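Local coordinates for copper homeostasis protein CutC (Streptococcus agalactiae, PDB 2BDQ) that is a cytoplasmic protein of the CutC family that probably binds copper ions and may take part in copper homeostasis, at residues Phe6-Leu11 with Ser23-Cys28; Gly96-Asn101 with His124-Val129. One frame throughout, in Å; residues are numbered along the deposited sequence.

Overall arrangement
Both contacts belong to one closed eight-stranded parallel barrel, on opposite sides of the chain's centre, with about 21 Å between their centres. Contact 1 joins neighbouring strands, 3-9 and 24-28, edge to edge. Contact 2 joins no strands at all: its segments are the loops that follow strands 92-95 and 121-123, also neighbours in the barrel. Each is largely buried, yet the chemistry differs with place. In contact 1 repeated main-chain bonds do the work and side chains sort to the two faces of the sheet. In contact 2 a histidine ring, one water and a small apolar cluster tie together backbones that have left the regular sheet.

Contact 1 (Phe6-Leu11 with Ser23-Cys28); sequences FCAENL and SRVELC
Strands 6-9 and 24-28 run side by side in parallel, their axes 4.6 Å apart at closest approach and turned 29° to each other. Phe6 and Ala8 each use both N and O, and Asn10 N adds a fifth bond. Phe6 N donates to Arg24 O in the carbonyl plane at 2.9 Å, while Glu26 N reaches Phe6 O from above its carbonyl plane. Ala8 N gives the straightest bond, 166° at the hydrogen, to Glu26 O; the return bond from Cys28 N to Ala8 O is weak. Past the strand, Asn10 N donates to Cys28 O at 3.0 Å, nearly along the C=O axis.

Glu26 can be followed outward. Its CB stands 4.2 Å from Phe6 O, CG is anti to the backbone N (chi1 -178°), and the extended chain carries the carboxylate alongside Cys7, OE1 lying 3.3 Å from Cys7 SG. Cys7 SG is likewise anti to its own N, so the two side chains leave the same face together, with Cys28 SG 4.4 Å from Cys7 SG. Glu26 also touches Glu5 and Met60. On the other face Val25 CG2, anti to its N, packs against Ala8 CB at 4.0 Å, and Val25 and Leu27 continue onto helix 40-52.

The sheet thus separates two chemistries: an apolar outer face under a helix, and an inner face where thiols and carboxylates are buried together. Glu5 next to Glu26 may raise a carboxylate's pKa, though the Arg24 NE to Glu5 OE1 salt bridge would counter it.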
loop_
_atom_site.group_PDB
_atom_site.type_symbol
_atom_site.label_atom_id
_atom_site.label_comp_id
_atom_site.label_asym_id
_atom_site.label_seq_id
_atom_site.Cartn_x
_atom_site.Cartn_y
_atom_site.Cartn_z
ATOM N N PHE A 6 7.004 16.058 5.195
ATOM C CA PHE A 6 7.291 15.302 3.994
ATOM C C PHE A 6 6.333 14.114 3.826
ATOM O O PHE A 6 6.134 13.329 4.754
ATOM C CB PHE A 6 8.737 14.820 4.031
ATOM C CG PHE A 6 9.095 13.916 2.899
ATOM C CD1 PHE A 6 9.399 12.579 3.131
ATOM C CD2 PHE A 6 9.116 14.392 1.596
ATOM C CE1 PHE A 6 9.717 11.726 2.073
ATOM C CE2 PHE A 6 9.433 13.549 0.532
ATOM C CZ PHE A 6 9.736 12.215 0.771
ATOM N N CYS A 7 5.738 14.008 2.640
ATOM C CA CYS A 7 4.802 12.937 2.309
ATOM C C CYS A 7 5.606 11.802 1.668
ATOM O O CYS A 7 6.119 11.943 0.558
ATOM C CB CYS A 7 3.742 13.460 1.329
ATOM S SG CYS A 7 2.449 12.263 0.852
ATOM N N ALA A 8 5.709 10.680 2.371
ATOM C CA ALA A 8 6.482 9.544 1.894
ATOM C C ALA A 8 5.658 8.317 1.546
ATOM O O ALA A 8 4.528 8.161 1.994
ATOM C CB ALA A 8 7.532 9.163 2.955
ATOM N N GLU A 9 6.234 7.457 0.720
ATOM C CA GLU A 9 5.600 6.198 0.368
ATOM C C GLU A 9 6.632 5.206 0.873
ATOM O O GLU A 9 7.718 5.084 0.291
ATOM C CB GLU A 9 5.416 6.051 -1.146
ATOM C CG GLU A 9 4.833 4.694 -1.536
ATOM C CD GLU A 9 4.615 4.538 -3.025
ATOM O OE1 GLU A 9 3.803 5.303 -3.592
ATOM O OE2 GLU A 9 5.252 3.648 -3.633
ATOM N N ASN A 10 6.311 4.536 1.980
ATOM C CA ASN A 10 7.224 3.571 2.583
ATOM C C ASN A 10 8.477 4.303 3.057
ATOM O O ASN A 10 8.450 5.524 3.204
ATOM C CB ASN A 10 7.541 2.486 1.566
ATOM C CG ASN A 10 6.284 1.778 1.094
ATOM O OD1 ASN A 10 6.210 1.306 -0.039
ATOM N ND2 ASN A 10 5.285 1.700 1.974
ATOM N N LEU A 11 9.579 3.604 3.294
ATOM C CA LEU A 11 10.737 4.328 3.802
ATOM C C LEU A 11 11.928 4.455 2.891
ATOM O O LEU A 11 13.037 4.742 3.330
ATOM C CB LEU A 11 11.150 3.762 5.160
ATOM C CG LEU A 11 11.217 2.257 5.351
ATOM C CD1 LEU A 11 12.580 1.748 4.895
ATOM C CD2 LEU A 11 10.990 1.936 6.822
ATOM N N SER A 23 10.356 18.365 9.991
ATOM C CA SER A 23 10.029 17.970 11.352
ATOM C C SER A 23 9.054 16.802 11.445
ATOM O O SER A 23 8.992 16.125 12.466
ATOM C CB SER A 23 9.488 19.171 12.139
ATOM O OG SER A 23 8.385 19.779 11.483
ATOM N N ARG A 24 8.317 16.543 10.374
ATOM C CA ARG A 24 7.350 15.462 10.405
ATOM C C ARG A 24 7.180 14.832 9.034
ATOM O O ARG A 24 7.426 15.463 8.004
ATOM C CB ARG A 24 6.015 16.017 10.896
ATOM C CG ARG A 24 4.992 15.009 11.335
ATOM C CD ARG A 24 3.853 15.736 12.038
ATOM N NE ARG A 24 3.166 16.640 11.128
ATOM C CZ ARG A 24 2.821 17.895 11.415
ATOM N NH1 ARG A 24 3.095 18.423 12.600
ATOM N NH2 ARG A 24 2.197 18.628 10.501
ATOM N N VAL A 25 6.757 13.577 9.027
ATOM C CA VAL A 25 6.539 12.876 7.779
ATOM C C VAL A 25 5.183 12.198 7.826
ATOM O O VAL A 25 4.761 11.705 8.874
ATOM C CB VAL A 25 7.681 11.845 7.513
ATOM C CG1 VAL A 25 8.180 11.300 8.817
ATOM C CG2 VAL A 25 7.189 10.714 6.628
ATOM N N GLU A 26 4.479 12.227 6.698
ATOM C CA GLU A 26 3.189 11.570 6.611
ATOM C C GLU A 26 3.528 10.225 5.989
ATOM O O GLU A 26 3.941 10.158 4.832
ATOM C CB GLU A 26 2.217 12.325 5.700
ATOM C CG GLU A 26 0.834 11.668 5.653
ATOM C CD GLU A 26 -0.080 12.244 4.586
ATOM O OE1 GLU A 26 0.283 12.192 3.390
ATOM O OE2 GLU A 26 -1.173 12.744 4.941
ATOM N N LEU A 27 3.364 9.162 6.766
ATOM C CA LEU A 27 3.681 7.821 6.303
ATOM C C LEU A 27 2.484 7.114 5.659
ATOM O O LEU A 27 1.437 6.947 6.275
ATOM C CB LEU A 27 4.198 6.976 7.480
ATOM C CG LEU A 27 5.140 5.785 7.245
ATOM C CD1 LEU A 27 5.003 4.771 8.371
ATOM C CD2 LEU A 27 4.805 5.119 5.932
ATOM N N CYS A 28 2.643 6.711 4.406
ATOM C CA CYS A 28 1.598 5.978 3.716
ATOM C C CYS A 28 2.204 5.181 2.574
ATOM O O CYS A 28 3.426 5.146 2.407
ATOM C CB CYS A 28 0.491 6.918 3.206
ATOM S SG CYS A 28 0.997 8.526 2.547
#

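Contact 2 (Gly96-Asn101 with His124-Val129)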
loop_
_atom_site.group_PDB
_atom_site.type_symbol
_atom_site.label_atom_id
_atom_site.label_comp_id
_atom_site.label_asym_id
_atom_site.label_seq_id
_atom_site.Cartn_x
_atom_site.Cartn_y
_atom_site.Cartn_z
ATOM N N GLY A 96 -10.031 10.578 6.866
ATOM C CA GLY A 96 -11.052 11.470 6.349
ATOM C C GLY A 96 -12.238 10.671 5.873
ATOM O O GLY A 96 -12.107 9.824 4.989
ATOM N N ILE A 97 -13.398 10.930 6.463
ATOM C CA ILE A 97 -14.608 10.216 6.091
ATOM C C ILE A 97 -15.711 11.208 5.727
ATOM O O ILE A 97 -15.996 12.137 6.482
ATOM C CB ILE A 97 -15.114 9.337 7.251
ATOM C CG1 ILE A 97 -13.942 8.619 7.922
ATOM C CG2 ILE A 97 -16.107 8.306 6.729
ATOM C CD1 ILE A 97 -14.338 7.863 9.192
ATOM N N LEU A 98 -16.341 10.996 4.577
ATOM C CA LEU A 98 -17.416 11.870 4.120
ATOM C C LEU A 98 -18.667 11.087 3.791
ATOM O O LEU A 98 -18.599 9.910 3.470
ATOM C CB LEU A 98 -16.998 12.632 2.865
ATOM C CG LEU A 98 -15.762 13.529 2.902
ATOM C CD1 LEU A 98 -15.573 14.127 1.520
ATOM C CD2 LEU A 98 -15.914 14.618 3.953
ATOM N N THR A 99 -19.809 11.762 3.858
ATOM C CA THR A 99 -21.095 11.156 3.539
ATOM C C THR A 99 -21.295 11.295 2.033
ATOM O O THR A 99 -20.551 12.022 1.369
ATOM C CB THR A 99 -22.259 11.895 4.249
ATOM O OG1 THR A 99 -22.310 13.257 3.792
ATOM C CG2 THR A 99 -22.062 11.881 5.762
ATOM N N SER A 100 -22.306 10.606 1.507
ATOM C CA SER A 100 -22.616 10.646 0.085
ATOM C C SER A 100 -22.873 12.070 -0.402
ATOM O O SER A 100 -22.719 12.362 -1.591
ATOM C CB SER A 100 -23.834 9.768 -0.215
ATOM O OG SER A 100 -24.994 10.251 0.451
ATOM N N ASN A 101 -23.261 12.956 0.511
ATOM C CA ASN A 101 -23.515 14.351 0.154
ATOM C C ASN A 101 -22.297 15.245 0.396
ATOM O O ASN A 101 -22.418 16.466 0.504
ATOM C CB ASN A 101 -24.742 14.879 0.909
ATOM C CG ASN A 101 -24.798 14.395 2.343
ATOM O OD1 ASN A 101 -24.315 15.065 3.262
ATOM N ND2 ASN A 101 -25.386 13.213 2.545
ATOM N N HIS A 124 -7.551 14.787 6.284
ATOM C CA HIS A 124 -6.819 15.069 5.050
ATOM C C HIS A 124 -7.565 15.771 3.912
ATOM O O HIS A 124 -8.646 16.323 4.105
ATOM C CB HIS A 124 -6.172 13.780 4.532
ATOM C CG HIS A 124 -7.129 12.643 4.366
ATOM N ND1 HIS A 124 -8.314 12.762 3.665
ATOM C CD2 HIS A 124 -7.065 11.353 4.771
ATOM C CE1 HIS A 124 -8.930 11.596 3.645
ATOM N NE2 HIS A 124 -8.193 10.720 4.309
HETATM N N MSE A 125 -6.950 15.739 2.732
HETATM C CA MSE A 125 -7.449 16.364 1.503
HETATM C C MSE A 125 -8.946 16.137 1.223
HETATM O O MSE A 125 -9.539 16.827 0.395
HETATM C CB MSE A 125 -6.612 15.868 0.310
HETATM C CG MSE A 125 -6.089 16.947 -0.658
HETATM SE SE MSE A 125 -4.387 17.822 -0.167
HETATM C CE MSE A 125 -3.141 16.439 -0.725
ATOM N N ALA A 126 -9.561 15.171 1.893
ATOM C CA ALA A 126 -10.987 14.930 1.682
ATOM C C ALA A 126 -11.769 16.194 2.047
ATOM O O ALA A 126 -12.909 16.381 1.616
ATOM C CB ALA A 126 -11.463 13.763 2.532
ATOM N N PHE A 127 -11.147 17.057 2.845
ATOM C CA PHE A 127 -11.777 18.300 3.271
ATOM C C PHE A 127 -12.156 19.184 2.086
ATOM O O PHE A 127 -13.185 19.853 2.118
ATOM C CB PHE A 127 -10.840 19.082 4.195
ATOM C CG PHE A 127 -11.479 20.289 4.830
ATOM C CD1 PHE A 127 -12.229 20.162 6.001
ATOM C CD2 PHE A 127 -11.348 21.548 4.254
ATOM C CE1 PHE A 127 -12.844 21.270 6.582
ATOM C CE2 PHE A 127 -11.960 22.662 4.826
ATOM C CZ PHE A 127 -12.704 22.528 5.991
ATOM N N ASP A 128 -11.328 19.185 1.045
ATOM C CA ASP A 128 -11.585 20.009 -0.133
ATOM C C ASP A 128 -12.831 19.604 -0.928
ATOM O O ASP A 128 -13.352 20.413 -1.701
ATOM C CB ASP A 128 -10.369 20.002 -1.064
ATOM C CG ASP A 128 -9.112 20.550 -0.397
ATOM O OD1 ASP A 128 -9.116 21.723 0.036
ATOM O OD2 ASP A 128 -8.110 19.808 -0.303
ATOM N N VAL A 129 -13.305 18.365 -0.743
ATOM C CA VAL A 129 -14.494 17.864 -1.451
ATOM C C VAL A 129 -15.767 18.479 -0.865
ATOM O O VAL A 129 -16.814 18.522 -1.513
ATOM C CB VAL A 129 -14.610 16.315 -1.349
ATOM C CG1 VAL A 129 -15.873 15.823 -2.071
ATOM C CG2 VAL A 129 -13.374 15.656 -1.939
HETATM O O HOH W 1 -9.343 8.152 5.130
#
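The oxygen of water 1 is the polar atom held from both segments, and two bonds grip it: it donates to Gly96 O at 3.2 Å and is bonded to His124 NE2 at 2.9 Å. It lies at the edge of the imidazole, in the ring plane. The other ring nitrogen is engaged as well, for Ala126 N donates to His124 ND1 at 3.2 Å, only 6° out of that plane and with 160° at the hydrogen. Bonds at both nitrogens therefore fix the rotation of the ring, whose CG sits in the crowded position between the backbone N and the carbonyl carbon (chi1 54°).

Gly96 brings no side chain, and the imidazole comes right up to its backbone, CE1 lying 3.4 Å from Gly96 CA. Gly96 N is 3.2 Å from NE2, but the angle is too poor for a hydrogen bond, so the direct approach is packing and the polar link runs through the water. Phe68 meets the same ring obliquely, and also touches Ala126.

Farther along, Leu98 carries the apolar half. CG is anti to the carbonyl carbon, and branch CD1 reaches over the helical turn 125-129, 3.5 Å from Ala126 O and 3.7 Å from Val129 CB, crossing the valine obliquely. Ala126 CB lies 4.2 Å from the same methyl. Ala126 O also accepts Val129 N, one of the bonds to the third residue back within this turn.

Loops that leave neighbouring strands of a parallel barrel and pack on each other before helices 106-116 and 135-144 are the beta-alpha loops at the C-terminal ends of the strands, the end where TIM barrels generally carry their functional sites.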